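Local coordinates for uncharacterized HIT-like protein HP_0404 (Helicobacter pylori 26695, PDB 4ZGL) that probably hydrolyses adenosine 5'-monophosphoramidates and belongs to the histidine triad family, at residues Ile17-Arg22 with Ile40-Ile45; Gln46-Ile51 with Leu94-Leu99. One frame throughout, in Å; residues are numbered along the deposited sequence.

Contact 1 (17-22 with 40-45) and contact 2 (46-51 with 94-99) follow one another along the chain, their centres about 11 Å apart, and both reach the same antiparallel sheet, through neighbouring strands 36-41 and 96-100. Contact 1 is partly buried and mostly polar: K42 alone, through its backbone N and ammonium group, binds two carbonyl oxygens and a carboxylate. Contact 2 is buried and apolar, its main weight on L94, with F48, F96 and I51 around it. The two meet where I45 O probably accepts a hydrogen bond from L94 N, at 2.7 Å. Contact 2 includes part of the histidine triad motif and has the second subunit beside it; contact 1 touches no other chain.

Contact 1 of 2, residues Ile17-Arg22 with Ile40-Ile45; sequences ILENER and IPKQSI
At the end of strand 36-41, P41 contributes little beyond a CA-H...O contact to the carbonyl oxygen of R22. That oxygen accepts from the backbone N of K42, with N 2.9 Å from R22 O and a nearly straight N-H...O angle of 168°, although the donor sits above the carbonyl plane. K42 buries more surface than any other residue here. Its CG is anti to the carbonyl carbon (chi1 -70°), and the rest of the chain is extended, so the methylenes run past the E21 and R22 carbonyls; CD comes 3.4 Å from E21 O. At the tip, NZ donates to N20 O at 2.9 Å, again from above the carbonyl plane, and forms a salt bridge with E19 OE2 at 3.0 Å, weak as a hydrogen bond. The extended E19 side chain crosses the lysine at about a right angle. N20 shapes the turn that presents these carbonyls: its OD1 accepts from R22 N, an Asx turn, and also from F23 N. R22, just ahead of strand 23-27, extends that strand's antiparallel pairing with 36-41 (L24 with I40) one step, while K42 reaches the end of strand 16-19, and L18, N20 and R22 touch helix 53-70.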
ATOM      1  N   ILE A  17       5.597   9.510 -15.706  1.00 66.92           N
ATOM      2  CA  ILE A  17       5.007  10.564 -14.886  1.00 66.75           C
ATOM      3  C   ILE A  17       6.117  11.258 -14.102  1.00 67.26           C
ATOM      4  O   ILE A  17       6.262  12.476 -14.176  1.00 69.09           O
ATOM      5  CB  ILE A  17       3.951   9.996 -13.915  1.00 64.38           C
ATOM      6  CG1 ILE A  17       2.752   9.461 -14.720  1.00 64.41           C
ATOM      7  CG2 ILE A  17       3.510  11.070 -12.924  1.00 64.34           C
ATOM      8  CD1 ILE A  17       1.796   8.582 -13.945  1.00 62.25           C
ATOM      9  N   LEU A  18       6.883  10.465 -13.355  1.00 65.90           N
ATOM     10  CA  LEU A  18       8.020  10.952 -12.582  1.00 66.58           C
ATOM     11  C   LEU A  18       9.076   9.858 -12.510  1.00 66.09           C
ATOM     12  O   LEU A  18       8.755   8.675 -12.595  1.00 64.54           O
ATOM     13  CB  LEU A  18       7.588  11.341 -11.163  1.00 65.45           C
ATOM     14  CG  LEU A  18       8.529  12.295 -10.400  1.00 67.00           C
ATOM     15  CD1 LEU A  18       8.353  13.791 -10.733  1.00 69.34           C
ATOM     16  CD2 LEU A  18       8.326  12.100  -8.893  1.00 65.56           C
ATOM     17  N   GLU A  19      10.331  10.257 -12.344  1.00 67.65           N
ATOM     18  CA  GLU A  19      11.435   9.318 -12.213  1.00 67.63           C
ATOM     19  C   GLU A  19      12.511   9.867 -11.286  1.00 68.83           C
ATOM     20  O   GLU A  19      12.688  11.079 -11.155  1.00 70.52           O
ATOM     21  CB  GLU A  19      12.043   9.042 -13.585  1.00 69.30           C
ATOM     22  CG  GLU A  19      13.184   8.032 -13.585  1.00 69.62           C
ATOM     23  CD  GLU A  19      13.709   7.725 -14.979  1.00 71.45           C
ATOM     24  OE1 GLU A  19      13.575   8.589 -15.880  1.00 73.24           O
ATOM     25  OE2 GLU A  19      14.268   6.618 -15.163  1.00 71.35           O
ATOM     26  N   ASN A  20      13.235   8.957 -10.646  1.00 68.26           N
ATOM     27  CA  ASN A  20      14.394   9.329  -9.843  1.00 69.86           C
ATOM     28  C   ASN A  20      15.368   8.147  -9.773  1.00 69.97           C
ATOM     29  O   ASN A  20      15.112   7.121 -10.413  1.00 68.88           O
ATOM     30  CB  ASN A  20      13.943   9.870  -8.468  1.00 69.20           C
ATOM     31  CG  ASN A  20      13.690   8.777  -7.440  1.00 67.16           C
ATOM     32  OD1 ASN A  20      13.887   7.595  -7.702  1.00 66.26           O
ATOM     33  ND2 ASN A  20      13.242   9.178  -6.256  1.00 66.68           N
ATOM     34  N   GLU A  21      16.467   8.299  -9.026  1.00 71.56           N
ATOM     35  CA  GLU A  21      17.565   7.297  -9.022  1.00 72.41           C
ATOM     36  C   GLU A  21      17.090   5.888  -8.705  1.00 70.13           C
ATOM     37  O   GLU A  21      17.664   4.925  -9.210  1.00 70.55           O
ATOM     38  CB  GLU A  21      18.760   7.564  -8.006  1.00 74.58           C
ATOM     39  CG  GLU A  21      19.014   9.000  -7.459  1.00 76.57           C
ATOM     40  CD  GLU A  21      19.295  10.022  -8.552  1.00 78.67           C
ATOM     41  OE1 GLU A  21      19.654   9.613  -9.677  1.00 79.24           O
ATOM     42  OE2 GLU A  21      19.163  11.240  -8.282  1.00 79.99           O
ATOM     43  N   ARG A  22      16.098   5.767  -7.822  1.00 68.04           N
ATOM     44  CA  ARG A  22      15.656   4.462  -7.327  1.00 66.13           C
ATOM     45  C   ARG A  22      14.256   4.037  -7.780  1.00 63.82           C
ATOM     46  O   ARG A  22      13.925   2.856  -7.696  1.00 62.58           O
ATOM     47  CB  ARG A  22      15.727   4.434  -5.796  1.00 65.96           C
ATOM     48  CG  ARG A  22      17.138   4.392  -5.226  1.00 68.36           C
ATOM     49  CD  ARG A  22      17.106   4.351  -3.709  1.00 68.38           C
ATOM     50  NE  ARG A  22      18.405   4.407  -3.019  1.00 71.06           N
ATOM     51  CZ  ARG A  22      19.144   5.507  -2.946  1.00 73.47           C
ATOM     52  NH1 ARG A  22      18.745   6.611  -3.565  1.00 73.52           N
ATOM     53  NH2 ARG A  22      20.295   5.498  -2.286  1.00 76.14           N
ATOM     54  N   ILE A  40       7.085   1.936  -9.554  1.00 55.69           N
ATOM     55  CA  ILE A  40       7.960   0.760  -9.510  1.00 55.93           C
ATOM     56  C   ILE A  40       9.382   1.103  -9.082  1.00 57.02           C
ATOM     57  O   ILE A  40       9.892   2.191  -9.388  1.00 58.14           O
ATOM     58  CB  ILE A  40       7.945  -0.102 -10.794  1.00 56.69           C
ATOM     59  CG1 ILE A  40       8.627   0.596 -11.991  1.00 58.47           C
ATOM     60  CG2 ILE A  40       6.515  -0.517 -11.084  1.00 55.87           C
ATOM     61  CD1 ILE A  40       8.937  -0.321 -13.152  1.00 59.70           C
ATOM     62  N   PRO A  41      10.006   0.190  -8.322  1.00 56.94           N
ATOM     63  CA  PRO A  41      11.414   0.353  -7.986  1.00 58.38           C
ATOM     64  C   PRO A  41      12.262  -0.062  -9.176  1.00 59.89           C
ATOM     65  O   PRO A  41      11.948  -1.056  -9.827  1.00 59.72           O
ATOM     66  CB  PRO A  41      11.601  -0.613  -6.816  1.00 57.91           C
ATOM     67  CG  PRO A  41      10.587  -1.678  -7.054  1.00 56.68           C
ATOM     68  CD  PRO A  41       9.397  -0.951  -7.610  1.00 55.76           C
ATOM     69  N   LYS A  42      13.300   0.710  -9.479  1.00 61.60           N
ATOM     70  CA  LYS A  42      14.209   0.367 -10.573  1.00 63.40           C
ATOM     71  C   LYS A  42      14.982  -0.911 -10.254  1.00 63.99           C
ATOM     72  O   LYS A  42      15.326  -1.679 -11.151  1.00 64.99           O
ATOM     73  CB  LYS A  42      15.181   1.514 -10.850  1.00 65.39           C
ATOM     74  CG  LYS A  42      14.533   2.736 -11.477  1.00 65.46           C
ATOM     75  CD  LYS A  42      15.555   3.839 -11.671  1.00 67.74           C
ATOM     76  CE  LYS A  42      15.044   4.918 -12.606  1.00 68.48           C
ATOM     77  NZ  LYS A  42      16.109   5.919 -12.880  1.00 71.11           N
ATOM     78  N   GLN A  43      15.243  -1.127  -8.969  1.00 63.63           N
ATOM     79  CA  GLN A  43      15.868  -2.353  -8.493  1.00 64.24           C
ATOM     80  C   GLN A  43      14.979  -3.557  -8.797  1.00 63.06           C
ATOM     81  O   GLN A  43      13.753  -3.452  -8.783  1.00 61.31           O
ATOM     82  CB  GLN A  43      16.124  -2.254  -6.989  1.00 64.16           C
ATOM     83  CG  GLN A  43      16.974  -3.374  -6.410  1.00 65.44           C
ATOM     84  CD  GLN A  43      17.104  -3.281  -4.902  1.00 65.53           C
ATOM     85  OE1 GLN A  43      17.189  -2.185  -4.340  1.00 65.73           O
ATOM     86  NE2 GLN A  43      17.115  -4.429  -4.236  1.00 65.65           N
ATOM     87  N   SER A  44      15.610  -4.695  -9.075  1.00 64.29           N
ATOM     88  CA  SER A  44      14.896  -5.908  -9.463  1.00 63.76           C
ATOM     89  C   SER A  44      14.285  -6.589  -8.252  1.00 62.52           C
ATOM     90  O   SER A  44      14.950  -7.330  -7.539  1.00 63.50           O
ATOM     91  CB  SER A  44      15.834  -6.876 -10.180  1.00 65.91           C
ATOM     92  OG  SER A  44      15.162  -8.079 -10.502  1.00 65.72           O
ATOM     93  N   ILE A  45      13.019  -6.290  -8.001  1.00 60.62           N
ATOM     94  CA  ILE A  45      12.305  -6.858  -6.888  1.00 59.50           C
ATOM     95  C   ILE A  45      10.923  -7.308  -7.318  1.00 58.27           C
ATOM     96  O   ILE A  45      10.220  -6.557  -7.980  1.00 57.52           O
ATOM     97  CB  ILE A  45      12.146  -5.803  -5.807  1.00 58.60           C
ATOM     98  CG1 ILE A  45      13.445  -5.082  -5.485  1.00 60.06           C
ATOM     99  CG2 ILE A  45      11.582  -6.374  -4.514  1.00 57.89           C
ATOM    100  CD1 ILE A  45      13.173  -3.765  -4.796  1.00 59.38           C
TER

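Contact 2 of 2, residues Gln46-Ile51 with Leu94-Leu99; sequences QDFNGI and LHFHIL
L94 loses by far the most surface here, and its two methyls divide the work. With CG anti to the backbone N (chi1 169°), CD1 reaches the main chain of the 46-51 loop, 3.5 Å from F48 N and close to D47 C. CD2 goes to I51, meeting I51 CD1 at 3.7 Å and I51 CB at nearly the same distance; the two side chains cross at about a right angle. F48, next in buried area, has CG anti to its own N (chi1 -172°), which carries the ring past L94 to F96. There F48 CD1 lies 3.6 Å from F96 CZ, and CE1 approaches CZ in the plane of the F96 ring. The ring planes stand at 85° with centroids 6.0 Å apart, so the rings meet rim to rim without stacking. M56 of helix 53-70 touches both rings, and F64 of the second subunit meets the F48 ring. The loop is folded by its own backbone: G50 N bonds to D47 O and I51 N to F48 O, around the 3-10 segment 48-49. Q46 O and L94 N, 3.1 Å apart, are too poorly angled to bond; L94 N probably pairs instead with I45 O, and Q46 O accepts from Q89 NE2. L94 and F96, apolar residues between the triad histidines, meet the loop by van der Waals contact, while polar loop atoms bond internally, to Q89 and, through N49, to the second subunit.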
ATOM      1  N   GLN A  46      10.515  -8.498  -6.884  1.00 58.30           N
ATOM      2  CA  GLN A  46       9.355  -9.177  -7.461  1.00 57.85           C
ATOM      3  C   GLN A  46       8.008  -8.738  -6.899  1.00 56.13           C
ATOM      4  O   GLN A  46       7.029  -8.644  -7.638  1.00 55.72           O
ATOM      5  CB  GLN A  46       9.509 -10.687  -7.275  1.00 59.03           C
ATOM      6  CG  GLN A  46       8.503 -11.514  -8.056  1.00 59.29           C
ATOM      7  CD  GLN A  46       8.788 -12.993  -7.976  1.00 60.93           C
ATOM      8  OE1 GLN A  46       9.941 -13.406  -7.899  1.00 62.36           O
ATOM      9  NE2 GLN A  46       7.741 -13.800  -8.004  1.00 61.05           N
ATOM     10  N   ASP A  47       7.956  -8.511  -5.591  1.00 55.45           N
ATOM     11  CA  ASP A  47       6.711  -8.146  -4.918  1.00 54.06           C
ATOM     12  C   ASP A  47       6.991  -7.430  -3.594  1.00 53.64           C
ATOM     13  O   ASP A  47       8.152  -7.175  -3.256  1.00 54.47           O
ATOM     14  CB  ASP A  47       5.833  -9.389  -4.709  1.00 54.21           C
ATOM     15  CG  ASP A  47       6.530 -10.489  -3.908  1.00 55.33           C
ATOM     16  OD1 ASP A  47       7.533 -10.215  -3.209  1.00 55.82           O
ATOM     17  OD2 ASP A  47       6.065 -11.644  -3.976  1.00 56.03           O
ATOM     18  N   PHE A  48       5.931  -7.092  -2.862  1.00 52.60           N
ATOM     19  CA  PHE A  48       6.066  -6.324  -1.631  1.00 52.40           C
ATOM     20  C   PHE A  48       6.871  -7.069  -0.573  1.00 53.51           C
ATOM     21  O   PHE A  48       7.624  -6.463   0.184  1.00 54.15           O
ATOM     22  CB  PHE A  48       4.693  -5.959  -1.077  1.00 51.35           C
ATOM     23  CG  PHE A  48       4.743  -5.016   0.087  1.00 51.30           C
ATOM     24  CD1 PHE A  48       5.024  -3.668  -0.102  1.00 51.20           C
ATOM     25  CD2 PHE A  48       4.516  -5.474   1.379  1.00 51.68           C
ATOM     26  CE1 PHE A  48       5.077  -2.793   0.976  1.00 51.49           C
ATOM     27  CE2 PHE A  48       4.565  -4.607   2.458  1.00 51.97           C
ATOM     28  CZ  PHE A  48       4.845  -3.264   2.256  1.00 51.88           C
ATOM     29  N   ASN A  49       6.718  -8.382  -0.514  1.00 54.09           N
ATOM     30  CA  ASN A  49       7.516  -9.184   0.421  1.00 55.54           C
ATOM     31  C   ASN A  49       9.028  -8.980   0.310  1.00 56.86           C
ATOM     32  O   ASN A  49       9.741  -9.124   1.305  1.00 58.16           O
ATOM     33  CB  ASN A  49       7.192 -10.677   0.284  1.00 56.28           C
ATOM     34  CG  ASN A  49       5.863 -11.044   0.915  1.00 55.70           C
ATOM     35  OD1 ASN A  49       5.317 -10.304   1.735  1.00 54.99           O
ATOM     36  ND2 ASN A  49       5.339 -12.199   0.540  1.00 56.25           N
ATOM     37  N   GLY A  50       9.504  -8.651  -0.889  1.00 56.83           N
ATOM     38  CA  GLY A  50      10.934  -8.526  -1.155  1.00 58.34           C
ATOM     39  C   GLY A  50      11.471  -7.106  -1.188  1.00 58.29           C
ATOM     40  O   GLY A  50      12.503  -6.863  -1.796  1.00 59.42           O
ATOM     41  N   ILE A  51      10.777  -6.164  -0.553  1.00 57.25           N
ATOM     42  CA  ILE A  51      11.277  -4.780  -0.421  1.00 57.56           C
ATOM     43  C   ILE A  51      11.722  -4.562   1.017  1.00 58.73           C
ATOM     44  O   ILE A  51      11.051  -5.024   1.933  1.00 58.42           O
ATOM     45  CB  ILE A  51      10.229  -3.700  -0.831  1.00 55.97           C
ATOM     46  CG1 ILE A  51      10.794  -2.274  -0.691  1.00 56.68           C
ATOM     47  CG2 ILE A  51       8.962  -3.788   0.008  1.00 54.80           C
ATOM     48  CD1 ILE A  51      10.467  -1.361  -1.857  1.00 56.07           C
ATOM     49  N   LEU A  94       7.651  -5.700  -8.417  1.00 55.16           N
ATOM     50  CA  LEU A  94       6.936  -4.938  -7.403  1.00 53.81           C
ATOM     51  C   LEU A  94       6.375  -3.678  -8.022  1.00 53.51           C
ATOM     52  O   LEU A  94       7.099  -2.917  -8.659  1.00 54.31           O
ATOM     53  CB  LEU A  94       7.859  -4.580  -6.236  1.00 53.94           C
ATOM     54  CG  LEU A  94       7.322  -3.559  -5.225  1.00 52.99           C
ATOM     55  CD1 LEU A  94       6.010  -4.025  -4.609  1.00 51.91           C
ATOM     56  CD2 LEU A  94       8.368  -3.288  -4.152  1.00 53.68           C
ATOM     57  N   HIS A  95       5.081  -3.462  -7.846  1.00 52.58           N
ATOM     58  CA  HIS A  95       4.468  -2.230  -8.305  1.00 52.46           C
ATOM     59  C   HIS A  95       3.249  -1.867  -7.482  1.00 51.39           C
ATOM     60  O   HIS A  95       2.495  -2.740  -7.044  1.00 50.90           O
ATOM     61  CB  HIS A  95       4.100  -2.335  -9.781  1.00 53.39           C
ATOM     62  CG  HIS A  95       3.148  -3.438 -10.093  1.00 53.42           C
ATOM     63  ND1 HIS A  95       3.545  -4.753 -10.188  1.00 53.94           N
ATOM     64  CD2 HIS A  95       1.822  -3.422 -10.361  1.00 53.32           C
ATOM     65  CE1 HIS A  95       2.502  -5.503 -10.493  1.00 54.18           C
ATOM     66  NE2 HIS A  95       1.444  -4.720 -10.600  1.00 53.82           N
ATOM     67  N   PHE A  96       3.088  -0.569  -7.257  1.00 51.28           N
ATOM     68  CA  PHE A  96       1.924  -0.036  -6.577  1.00 50.59           C
ATOM     69  C   PHE A  96       1.011   0.638  -7.587  1.00 51.08           C
ATOM     70  O   PHE A  96       1.463   1.458  -8.386  1.00 51.95           O
ATOM     71  CB  PHE A  96       2.340   0.975  -5.513  1.00 50.49           C
ATOM     72  CG  PHE A  96       2.837   0.347  -4.249  1.00 50.12           C
ATOM     73  CD1 PHE A  96       4.166  -0.022  -4.120  1.00 50.69           C
ATOM     74  CD2 PHE A  96       1.973   0.126  -3.183  1.00 49.51           C
ATOM     75  CE1 PHE A  96       4.630  -0.604  -2.950  1.00 50.71           C
ATOM     76  CE2 PHE A  96       2.426  -0.451  -2.014  1.00 49.50           C
ATOM     77  CZ  PHE A  96       3.755  -0.819  -1.896  1.00 50.13           C
ATOM     78  N   HIS A  97      -0.268   0.279  -7.551  1.00 50.81           N
ATOM     79  CA  HIS A  97      -1.281   0.963  -8.339  1.00 51.51           C
ATOM     80  C   HIS A  97      -1.697   2.221  -7.593  1.00 51.35           C
ATOM     81  O   HIS A  97      -1.933   2.183  -6.384  1.00 50.59           O
ATOM     82  CB  HIS A  97      -2.496   0.067  -8.544  1.00 51.62           C
ATOM     83  CG  HIS A  97      -2.201  -1.190  -9.302  1.00 52.13           C
ATOM     84  ND1 HIS A  97      -2.559  -1.365 -10.620  1.00 53.50           N
ATOM     85  CD2 HIS A  97      -1.590  -2.335  -8.926  1.00 51.75           C
ATOM     86  CE1 HIS A  97      -2.184  -2.561 -11.026  1.00 53.93           C
ATOM     87  NE2 HIS A  97      -1.590  -3.171 -10.017  1.00 52.87           N
ATOM     88  N   ILE A  98      -1.761   3.336  -8.312  1.00 52.37           N
ATOM     89  CA  ILE A  98      -2.355   4.558  -7.787  1.00 52.67           C
ATOM     90  C   ILE A  98      -3.585   4.868  -8.622  1.00 53.71           C
ATOM     91  O   ILE A  98      -3.471   5.255  -9.783  1.00 54.98           O
ATOM     92  CB  ILE A  98      -1.379   5.740  -7.831  1.00 53.44           C
ATOM     93  CG1 ILE A  98      -0.243   5.507  -6.832  1.00 52.71           C
ATOM     94  CG2 ILE A  98      -2.104   7.045  -7.507  1.00 54.25           C
ATOM     95  CD1 ILE A  98       0.981   6.352  -7.102  1.00 53.75           C
ATOM     96  N   LEU A  99      -4.757   4.664  -8.030  1.00 53.42           N
ATOM     97  CA  LEU A  99      -6.025   4.928  -8.693  1.00 54.64           C
ATOM     98  C   LEU A  99      -6.678   6.141  -8.060  1.00 55.20           C
ATOM     99  O   LEU A  99      -6.410   6.456  -6.906  1.00 54.41           O
ATOM    100  CB  LEU A  99      -6.949   3.717  -8.569  1.00 54.35           C
ATOM    101  CG  LEU A  99      -6.387   2.386  -9.075  1.00 53.97           C
ATOM    102  CD1 LEU A  99      -7.303   1.234  -8.701  1.00 53.81           C
ATOM    103  CD2 LEU A  99      -6.181   2.433 -10.581  1.00 55.47           C
TER